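Local coordinates for penicillin-binding protein activator LpoB (Salmonella enterica subsp. enterica serovar Typhimurium, PDB 4Q6V), which activates penicillin-binding protein 1B and so regulates peptidoglycan synthesis from the outer membrane, represented here by its C-terminal domain, at residues Tyr98-Ser103 against Met115-Val120; Asp29-Arg34 against Asn42-Thr47; Asp18-Gly23 against Gly56-Val61; Ser67-Gln72 against Ile88-Asn93. One frame throughout, in Å; residues are numbered along the deposited sequence.

Contact 1. Residues Tyr98-Ser103 against Met115-Val120; sequences YVLYSS and MQLMLV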
# COMPACT_ATOMS: atom_id res chain seq x y z
N TYR A 98 4.82 -5.05 8.08
CA TYR A 98 4.81 -5.02 6.64
C TYR A 98 4.61 -3.63 6.08
O TYR A 98 3.99 -2.76 6.71
CB TYR A 98 3.70 -5.93 6.10
CG TYR A 98 3.68 -7.35 6.59
CD1 TYR A 98 4.53 -8.32 6.04
CD2 TYR A 98 2.81 -7.74 7.58
CE1 TYR A 98 4.49 -9.63 6.49
CE2 TYR A 98 2.78 -9.04 8.04
CZ TYR A 98 3.61 -9.98 7.49
OH TYR A 98 3.54 -11.28 7.97
N VAL A 99 5.17 -3.42 4.88
CA VAL A 99 4.83 -2.27 4.07
C VAL A 99 4.23 -2.71 2.75
O VAL A 99 4.79 -3.59 2.05
CB VAL A 99 6.04 -1.34 3.83
CG1 VAL A 99 5.74 -0.34 2.77
CG2 VAL A 99 6.43 -0.62 5.09
N LEU A 100 3.11 -2.10 2.40
CA LEU A 100 2.48 -2.38 1.10
C LEU A 100 2.64 -1.23 0.12
O LEU A 100 2.15 -0.11 0.38
CB LEU A 100 1.01 -2.79 1.29
CG LEU A 100 0.26 -3.15 0.01
CD1 LEU A 100 0.83 -4.35 -0.67
CD2 LEU A 100 -1.19 -3.44 0.38
N TYR A 101 3.35 -1.51 -0.97
CA TYR A 101 3.40 -0.57 -2.06
C TYR A 101 2.39 -0.91 -3.14
O TYR A 101 2.20 -2.09 -3.41
CB TYR A 101 4.80 -0.51 -2.64
CG TYR A 101 5.92 -0.29 -1.65
CD1 TYR A 101 6.32 0.99 -1.27
CD2 TYR A 101 6.65 -1.38 -1.17
CE1 TYR A 101 7.37 1.19 -0.39
CE2 TYR A 101 7.73 -1.19 -0.30
CZ TYR A 101 8.08 0.09 0.06
OH TYR A 101 9.12 0.27 0.96
N SER A 102 1.79 0.10 -3.75
CA SER A 102 0.93 -0.07 -4.92
C SER A 102 0.98 1.13 -5.88
O SER A 102 1.27 2.29 -5.48
CB SER A 102 -0.50 -0.40 -4.46
OG SER A 102 -1.03 0.66 -3.72
N SER A 103 0.72 0.86 -7.16
CA SER A 103 0.73 1.91 -8.16
C SER A 103 -0.09 1.51 -9.34
O SER A 103 -0.19 0.32 -9.60
CB SER A 103 2.16 2.21 -8.65
OG SER A 103 2.60 1.15 -9.47
N MSE A 115 1.08 -4.40 -7.04
CA MSE A 115 1.24 -4.26 -5.57
C MSE A 115 2.41 -5.10 -5.14
O MSE A 115 2.73 -6.11 -5.75
CB MSE A 115 -0.02 -4.72 -4.85
CG MSE A 115 -1.17 -3.75 -5.07
SE MSE A 115 -2.76 -4.20 -3.98
CE MSE A 115 -2.64 -6.12 -4.22
N GLN A 116 3.10 -4.67 -4.09
CA GLN A 116 4.17 -5.44 -3.50
C GLN A 116 4.20 -5.32 -1.97
O GLN A 116 4.02 -4.24 -1.41
CB GLN A 116 5.48 -4.98 -4.09
CG GLN A 116 5.37 -4.55 -5.55
CD GLN A 116 6.49 -3.64 -5.85
OE1 GLN A 116 7.64 -4.11 -5.90
NE2 GLN A 116 6.18 -2.35 -6.03
N LEU A 117 4.42 -6.45 -1.31
CA LEU A 117 4.45 -6.48 0.16
C LEU A 117 5.84 -6.72 0.70
O LEU A 117 6.43 -7.82 0.50
CB LEU A 117 3.49 -7.55 0.67
CG LEU A 117 3.31 -7.60 2.18
CD1 LEU A 117 2.49 -6.41 2.64
CD2 LEU A 117 2.67 -8.92 2.55
N MSE A 118 6.34 -5.74 1.46
CA MSE A 118 7.69 -5.78 1.99
C MSE A 118 7.68 -6.15 3.45
O MSE A 118 7.01 -5.53 4.28
CB MSE A 118 8.39 -4.43 1.73
CG MSE A 118 9.73 -4.38 2.40
SE MSE A 118 10.77 -2.84 1.83
CE MSE A 118 9.99 -1.58 3.13
N LEU A 119 8.42 -7.18 3.81
CA LEU A 119 8.74 -7.47 5.23
C LEU A 119 9.70 -6.45 5.82
O LEU A 119 10.82 -6.31 5.32
CB LEU A 119 9.32 -8.87 5.36
CG LEU A 119 9.45 -9.47 6.78
CD1 LEU A 119 8.06 -9.82 7.34
CD2 LEU A 119 10.35 -10.71 6.75
N VAL A 120 9.25 -5.72 6.85
CA VAL A 120 10.02 -4.62 7.39
C VAL A 120 11.35 -5.08 7.98
O VAL A 120 12.41 -4.56 7.66
CB VAL A 120 9.20 -3.80 8.44
CG1 VAL A 120 10.08 -2.81 9.19
CG2 VAL A 120 8.06 -3.06 7.75

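Contact 2. Residues Asp29-Arg34 against Asn42-Thr47; sequences DSVNNR and NEATET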
# COMPACT_ATOMS: atom_id res chain seq x y z
N ASP A 29 1.07 2.09 1.87
CA ASP A 29 1.57 3.25 1.15
C ASP A 29 0.46 3.70 0.19
O ASP A 29 -0.34 2.87 -0.26
CB ASP A 29 2.90 2.92 0.47
CG ASP A 29 3.82 4.11 0.32
OD1 ASP A 29 3.48 5.21 0.80
OD2 ASP A 29 4.89 3.89 -0.31
N SER A 30 0.38 5.01 -0.05
CA SER A 30 -0.67 5.56 -0.90
C SER A 30 -0.41 5.11 -2.34
O SER A 30 0.73 5.01 -2.79
CB SER A 30 -0.78 7.09 -0.73
OG SER A 30 0.34 7.73 -1.28
N VAL A 31 -1.49 4.77 -3.04
CA VAL A 31 -1.42 4.32 -4.41
C VAL A 31 -0.76 5.42 -5.26
O VAL A 31 -1.15 6.62 -5.21
CB VAL A 31 -2.80 3.95 -4.98
CG1 VAL A 31 -2.72 3.44 -6.41
CG2 VAL A 31 -3.56 2.99 -4.08
N ASN A 32 0.27 5.05 -5.99
CA ASN A 32 1.02 5.94 -6.83
C ASN A 32 0.56 5.92 -8.30
O ASN A 32 0.58 4.90 -8.97
CB ASN A 32 2.49 5.57 -6.75
CG ASN A 32 3.38 6.34 -7.71
OD1 ASN A 32 3.24 7.55 -7.84
ND2 ASN A 32 4.34 5.66 -8.35
N ASN A 33 0.19 7.08 -8.80
CA ASN A 33 -0.30 7.24 -10.17
C ASN A 33 0.84 7.47 -11.14
O ASN A 33 1.48 8.53 -11.10
CB ASN A 33 -1.28 8.41 -10.25
CG ASN A 33 -1.71 8.75 -11.68
OD1 ASN A 33 -1.77 7.88 -12.53
ND2 ASN A 33 -2.13 10.01 -11.91
N ARG A 34 1.07 6.47 -11.99
CA ARG A 34 2.06 6.57 -13.05
C ARG A 34 1.40 6.52 -14.44
O ARG A 34 2.08 6.27 -15.40
CB ARG A 34 3.06 5.42 -12.91
CG ARG A 34 3.79 5.34 -11.57
CD ARG A 34 5.16 4.70 -11.67
NE ARG A 34 5.05 3.32 -12.20
CZ ARG A 34 5.39 2.89 -13.43
NH1 ARG A 34 5.91 3.74 -14.34
NH2 ARG A 34 5.22 1.61 -13.78
N ASN A 42 -6.14 9.30 -3.26
CA ASN A 42 -6.58 8.93 -1.92
C ASN A 42 -7.92 8.19 -1.97
O ASN A 42 -8.26 7.51 -1.01
CB ASN A 42 -6.65 10.15 -0.99
CG ASN A 42 -7.77 11.11 -1.33
OD1 ASN A 42 -8.38 11.02 -2.40
ND2 ASN A 42 -8.04 12.05 -0.43
N GLU A 43 -8.66 8.32 -3.07
CA GLU A 43 -9.86 7.50 -3.26
C GLU A 43 -9.55 6.03 -3.56
O GLU A 43 -10.28 5.12 -3.18
CB GLU A 43 -10.73 8.08 -4.37
CG GLU A 43 -12.11 7.45 -4.50
CD GLU A 43 -12.88 7.95 -5.71
OE1 GLU A 43 -12.26 8.16 -6.80
OE2 GLU A 43 -14.13 8.12 -5.55
N ALA A 44 -8.47 5.81 -4.29
CA ALA A 44 -7.97 4.46 -4.56
C ALA A 44 -7.35 3.88 -3.30
O ALA A 44 -7.50 2.69 -3.05
CB ALA A 44 -6.92 4.51 -5.66
N THR A 45 -6.69 4.73 -2.51
CA THR A 45 -5.98 4.33 -1.29
C THR A 45 -6.97 3.97 -0.19
O THR A 45 -6.73 2.99 0.50
CB THR A 45 -5.05 5.46 -0.81
OG1 THR A 45 -4.16 5.86 -1.85
CG2 THR A 45 -4.24 5.00 0.40
N GLU A 46 -8.05 4.74 -0.06
CA GLU A 46 -9.16 4.41 0.86
C GLU A 46 -9.79 3.07 0.56
O GLU A 46 -10.02 2.24 1.45
CB GLU A 46 -10.23 5.49 0.90
CG GLU A 46 -9.89 6.66 1.81
CD GLU A 46 -9.88 6.28 3.30
OE1 GLU A 46 -10.80 5.56 3.74
OE2 GLU A 46 -8.96 6.68 4.07
N THR A 47 -10.04 2.82 -0.72
CA THR A 47 -10.57 1.52 -1.13
C THR A 47 -9.66 0.39 -0.65
O THR A 47 -10.11 -0.64 -0.17
CB THR A 47 -10.78 1.47 -2.66
OG1 THR A 47 -11.79 2.43 -3.02
CG2 THR A 47 -11.23 0.11 -3.14

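Contact 3. Residues Asp18-Gly23 against Gly56-Val61; sequences DGVTAG and GKFTLV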
# COMPACT_ATOMS: atom_id res chain seq x y z
N ASP A 18 2.37 -17.47 1.82
CA ASP A 18 3.15 -17.76 3.02
C ASP A 18 3.97 -16.56 3.50
O ASP A 18 4.50 -15.82 2.69
CB ASP A 18 4.07 -18.98 2.83
CG ASP A 18 4.87 -19.30 4.11
OD1 ASP A 18 4.30 -19.69 5.16
OD2 ASP A 18 6.10 -19.16 4.12
N GLY A 19 4.03 -16.34 4.81
CA GLY A 19 4.79 -15.24 5.38
C GLY A 19 3.93 -14.01 5.67
O GLY A 19 4.42 -13.07 6.35
N VAL A 20 2.69 -14.03 5.18
CA VAL A 20 1.73 -12.98 5.46
C VAL A 20 0.82 -13.45 6.60
O VAL A 20 0.05 -14.38 6.46
CB VAL A 20 0.91 -12.61 4.21
CG1 VAL A 20 0.05 -11.38 4.51
CG2 VAL A 20 1.79 -12.35 2.99
N THR A 21 0.94 -12.80 7.75
CA THR A 21 0.12 -13.12 8.90
C THR A 21 -1.00 -12.09 9.06
O THR A 21 -0.75 -10.89 9.21
CB THR A 21 0.96 -13.24 10.16
OG1 THR A 21 1.31 -11.94 10.62
CG2 THR A 21 2.27 -14.00 9.91
N ALA A 22 -2.24 -12.56 9.03
CA ALA A 22 -3.39 -11.71 9.29
C ALA A 22 -3.39 -11.21 10.73
O ALA A 22 -2.95 -11.89 11.66
CB ALA A 22 -4.70 -12.45 8.96
N GLY A 23 -3.87 -9.97 10.92
CA GLY A 23 -4.02 -9.37 12.21
C GLY A 23 -2.78 -8.60 12.62
O GLY A 23 -2.69 -8.11 13.75
N GLY A 56 -8.58 -10.15 6.28
CA GLY A 56 -7.29 -10.39 6.92
C GLY A 56 -6.96 -9.46 8.07
O GLY A 56 -5.85 -9.58 8.62
N LYS A 57 -7.88 -8.56 8.43
CA LYS A 57 -8.04 -8.01 9.78
C LYS A 57 -6.71 -7.36 10.26
O LYS A 57 -6.47 -7.25 11.47
CB LYS A 57 -8.51 -9.09 10.77
CG LYS A 57 -7.40 -9.80 11.59
CD LYS A 57 -7.85 -10.93 12.53
CE LYS A 57 -7.09 -12.23 12.34
NZ LYS A 57 -7.88 -13.23 11.56
N PHE A 58 -5.88 -6.89 9.32
CA PHE A 58 -4.71 -6.10 9.67
C PHE A 58 -5.11 -4.92 10.53
O PHE A 58 -6.19 -4.39 10.38
CB PHE A 58 -4.00 -5.56 8.43
CG PHE A 58 -3.51 -6.61 7.49
CD1 PHE A 58 -2.35 -7.31 7.77
CD2 PHE A 58 -4.23 -6.90 6.33
CE1 PHE A 58 -1.90 -8.29 6.90
CE2 PHE A 58 -3.78 -7.85 5.46
CZ PHE A 58 -2.61 -8.57 5.75
N THR A 59 -4.24 -4.52 11.44
CA THR A 59 -4.24 -3.19 12.02
C THR A 59 -3.45 -2.31 11.11
O THR A 59 -2.26 -2.55 10.91
CB THR A 59 -3.55 -3.19 13.39
OG1 THR A 59 -4.33 -4.00 14.25
CG2 THR A 59 -3.51 -1.78 13.97
N LEU A 60 -4.11 -1.31 10.55
CA LEU A 60 -3.50 -0.33 9.68
C LEU A 60 -2.89 0.84 10.44
O LEU A 60 -3.47 1.37 11.41
CB LEU A 60 -4.48 0.16 8.61
CG LEU A 60 -5.19 -0.87 7.75
CD1 LEU A 60 -6.06 -0.17 6.73
CD2 LEU A 60 -4.21 -1.82 7.07
N VAL A 61 -1.70 1.25 10.01
CA VAL A 61 -1.12 2.51 10.51
C VAL A 61 -2.01 3.60 10.00
O VAL A 61 -2.39 3.56 8.83
CB VAL A 61 0.33 2.67 10.07
CG1 VAL A 61 0.94 3.89 10.70
CG2 VAL A 61 1.15 1.42 10.45

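Contact 4. Residues Ser67-Gln72 against Ile88-Asn93; sequences SMAKQQ and IGIARN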
# COMPACT_ATOMS: atom_id res chain seq x y z
N SER A 67 1.86 10.96 9.58
CA SER A 67 2.23 12.36 9.65
C SER A 67 3.24 12.60 10.78
O SER A 67 4.34 13.12 10.57
CB SER A 67 0.97 13.24 9.78
OG SER A 67 1.21 14.54 9.35
N MSE A 68 2.87 12.18 11.99
CA MSE A 68 3.76 12.30 13.14
C MSE A 68 5.11 11.65 12.93
O MSE A 68 6.14 12.24 13.28
CB MSE A 68 3.15 11.62 14.36
CG MSE A 68 1.75 12.06 14.69
SE MSE A 68 1.79 13.96 15.19
CE MSE A 68 0.06 14.41 14.33
N ALA A 69 5.12 10.41 12.42
CA ALA A 69 6.35 9.70 12.17
C ALA A 69 7.25 10.42 11.17
O ALA A 69 8.47 10.59 11.43
CB ALA A 69 6.09 8.28 11.70
N LYS A 70 6.65 10.93 10.08
CA LYS A 70 7.39 11.77 9.14
C LYS A 70 8.07 12.94 9.79
O LYS A 70 9.20 13.30 9.52
CB LYS A 70 6.50 12.22 7.99
CG LYS A 70 6.12 11.11 7.00
CD LYS A 70 5.47 11.61 5.73
CE LYS A 70 4.00 11.92 5.98
NZ LYS A 70 3.31 12.25 4.70
N GLN A 71 7.36 13.59 10.69
CA GLN A 71 7.85 14.78 11.34
C GLN A 71 9.01 14.39 12.31
O GLN A 71 10.03 15.08 12.36
CB GLN A 71 6.71 15.43 12.10
CG GLN A 71 7.18 16.59 12.95
CD GLN A 71 6.04 17.24 13.69
OE1 GLN A 71 5.35 16.58 14.50
NE2 GLN A 71 5.85 18.55 13.44
N GLN A 72 8.87 13.29 13.03
CA GLN A 72 9.96 12.80 13.89
C GLN A 72 11.23 12.40 13.14
O GLN A 72 12.32 12.39 13.74
CB GLN A 72 9.48 11.65 14.75
CG GLN A 72 8.30 11.98 15.62
CD GLN A 72 7.59 10.73 16.10
OE1 GLN A 72 7.96 9.61 15.74
NE2 GLN A 72 6.55 10.94 16.89
N ILE A 88 10.76 2.08 5.24
CA ILE A 88 11.23 1.25 6.33
C ILE A 88 11.57 2.09 7.57
O ILE A 88 11.32 1.66 8.72
CB ILE A 88 12.48 0.43 5.93
CG1 ILE A 88 12.10 -0.53 4.83
CG2 ILE A 88 12.99 -0.39 7.09
CD1 ILE A 88 13.28 -1.16 4.14
N GLY A 89 12.19 3.25 7.33
CA GLY A 89 12.44 4.21 8.41
C GLY A 89 11.16 4.53 9.14
O GLY A 89 11.13 4.53 10.36
N ILE A 90 10.07 4.75 8.40
CA ILE A 90 8.79 5.09 8.97
C ILE A 90 8.15 3.86 9.62
O ILE A 90 7.65 3.93 10.73
CB ILE A 90 7.83 5.73 7.92
CG1 ILE A 90 8.34 7.07 7.42
CG2 ILE A 90 6.44 5.95 8.51
CD1 ILE A 90 8.41 8.14 8.47
N ALA A 91 8.20 2.72 8.95
CA ALA A 91 7.61 1.48 9.42
C ALA A 91 8.16 1.15 10.78
O ALA A 91 7.41 0.73 11.68
CB ALA A 91 7.89 0.38 8.43
N ARG A 92 9.46 1.36 10.98
CA ARG A 92 10.09 1.00 12.27
C ARG A 92 9.65 1.87 13.43
O ARG A 92 9.41 1.36 14.54
CB ARG A 92 11.61 1.02 12.13
CG ARG A 92 12.14 -0.05 11.18
CD ARG A 92 13.58 -0.45 11.52
NE ARG A 92 14.00 -1.68 10.83
CZ ARG A 92 14.80 -1.71 9.76
NH1 ARG A 92 15.31 -0.60 9.22
NH2 ARG A 92 15.11 -2.88 9.21
N ASN A 93 9.49 3.17 13.17
CA ASN A 93 8.96 4.08 14.17
C ASN A 93 7.57 3.75 14.61
O ASN A 93 7.30 3.91 15.79
CB ASN A 93 9.02 5.54 13.69
CG ASN A 93 10.12 6.35 14.37
OD1 ASN A 93 9.98 7.57 14.58
ND2 ASN A 93 11.22 5.69 14.73

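Contact 1. Residues Tyr98-Ser103 against Met115-Val120
The antiparallel beta hairpin of strands 98-106 and 112-119 sets Val99 against Met118 and Tyr101 against Gln116 as hydrogen-bonded pairs. Each pair is closed by two N-H...O bonds; the straightest runs from Met118 N to Val99 O, 2.7 Å, with an angle of 179° at the hydrogen. Tyr98 with Leu119, Leu100 with Leu117 and Ser102 with selenomethionine Met115 form the alternating non-hydrogen-bonded pairs. On the face bearing Val99 and Tyr101, the selenomethionine Met118 comes to the edge of the phenol ring: SE lies 5.3 Å from the Tyr101 ring centroid and almost in the ring plane, a Met-aromatic contact. Val99 CG1 sits 3.6 Å above one face of this Tyr101 ring, toward its rim. The position of Met118 CE is doubtful, as the modelled methyl is very close to Tyr101 OH. The Tyr101 hydroxyl, covered by this contact, has no polar partner in the model. On the other face, Leu117 CD1 meets Tyr98 CB at 3.7 Å, Leu119 CD1 approaches Tyr98 CE1 obliquely, and Ser102 CB presses tightly on Met115 CG (3.5 Å). The Tyr98 hydroxyl reaches Gly19 O and Thr21 N, tying the hairpin to a loop. Within the sheet, strands 25-35 and 125-132 flank the pair; helix 84-94 packs on Val99, Tyr101 and Met118, and helix 41-54 on Leu100, Ser102 and Met115.

Contact 2. Residues Asp29-Arg34 against Asn42-Thr47
In the beta-alpha-beta unit of strand 25-35, helix 41-54 and strand 59-60, the first strand meets the opening turns of the helix through Val31 and Thr45. The central interaction joins backbone to side chain: Val31 N donates to Thr45 OG1 at 3.1 Å, with an angle of 155° at the hydrogen. Thr45 OG1 stands beside its own backbone N (chi1 -55°), and the same oxygen is hydrogen-bonded to Ala41 O one turn back. As that carbonyl can only accept, the hydroxyl gives its proton within the helix and receives the N-H of Val31, so one buried group serves both elements. Thr45 CG2 rests 3.8 Å from Ser30 CA, next to the bond. The side chains of Val31 and Thr45 run alongside one another with opposed headings; Val31 CG2 lies 3.7 Å from Thr45 OG1 and 4.0 Å from Ala44 CB. Trp3 of helix 3-15 also packs on Ala44, and Val31 touches Ser102 in the adjoining strand 98-106. A helix laid back over the strand it follows, on its way to a parallel neighbour of that strand, is the arrangement of a beta-alpha-beta crossover.

Contact 3. Residues Asp18-Gly23 against Gly56-Val61
The Phe58 ring is the one aromatic group here, and Gly56 O lies 3.8 Å above one of its faces, displaced toward the rim. At the ring edge, near its plane, Val20 CG1 meets Phe58 CZ at 4.1 Å, the two side chains crossing at about a right angle. Thr21 O approaches Phe58 CE1 obliquely (3.7 Å), and Ala22 CA is farther off in a similar slanting position. Phe58 CG is anti to its carbonyl carbon (chi1 -60°), beside the backbone N. The rest of the buried residue is lined by Met14 and Leu15 of helix 3-15, Leu26 of the adjacent strand and Leu52 of helix 41-54.

Backbone contacts add to this packing. Gly23 N makes a weak hydrogen bond to Gly56 O, 3.1 Å long and bent to 134° at the hydrogen. Ala22 CB is in tight contact with that carbonyl oxygen. Gly23 CA also points its hydrogen almost straight at Lys57 O, the next carbonyl along (3.3 Å, 165°). The aliphatic part of Lys57 lies over the same glycine, its CG 3.5 Å from Gly23 CA, where the contact is exposed to solvent. Gly23, Gly56 and Lys57 all have positive phi. Thr59 then pairs its backbone with Ser24 and Leu26. The arrangement is that of two connecting loops meeting where the parallel edge strand 59-60 and its neighbour 25-35 enter the mixed sheet of this alpha/beta domain.

Contact 4. Residues Ser67-Gln72 against Ile88-Asn93
Ala69 and Ile90 meet where helices 63-72 and 84-94 of this mixed alpha/beta domain pack against each other, a helix-helix contact made by small and branched apolar side chains. The axes of the two short segments pass 9.5 Å apart with their directions 113° from one another, so contact is confined to about one turn of each helix.

The apolar part is carried by Ile90. Its CG2 methyl lies 4.0 Å from Ala69 CB, while CG1 is anti to the carbonyl carbon and a second turn (chi2 -65°) places CD1 over the helix backbone opposite. There CD1 lies 3.7 Å from both Ala69 C and Lys70 N. The small Ala69 side chain is consistent with this close approach. Leu73 packs on Ile90 and also on Asn93, while Ala91, turned away from helix 63-72, packs on Val120 beside the sheet.

The polar part is less certain. The amide ends of Gln72 and Asn93 approach at the exposed margin with their planes 62° apart, but the orientation of each amide is doubtful. Lys70 sends its ammonium group elsewhere: NZ is hydrogen-bonded to Pro77 O and Asp79 O, fastening the helix to the loop that leads toward helix 84-94. Nearer the backbone, Lys70 CG lies 4.0 Å from Ile90 CD1.

From the N terminus, the loop 18-23 opens contact 3. Before that contact closes at 56-61, strand 25-35 and helix 41-54 have met in contact 2, which therefore lies wholly within the span of contact 3. The chain then continues in series: contact 4 closes the segment between helices 63-72 and 84-94, and contact 1 closes the hairpin of strands 98-106 and 112-119. No two contacts cross along the sequence. In space contact 1 touches the other three: through backbone bonds from strand 98-106 to strand 25-35, through the loop 18-23 at one end of the sheet, and through helix 84-94 on one of its faces. Contacts 2, 3 and 4 do not touch one another.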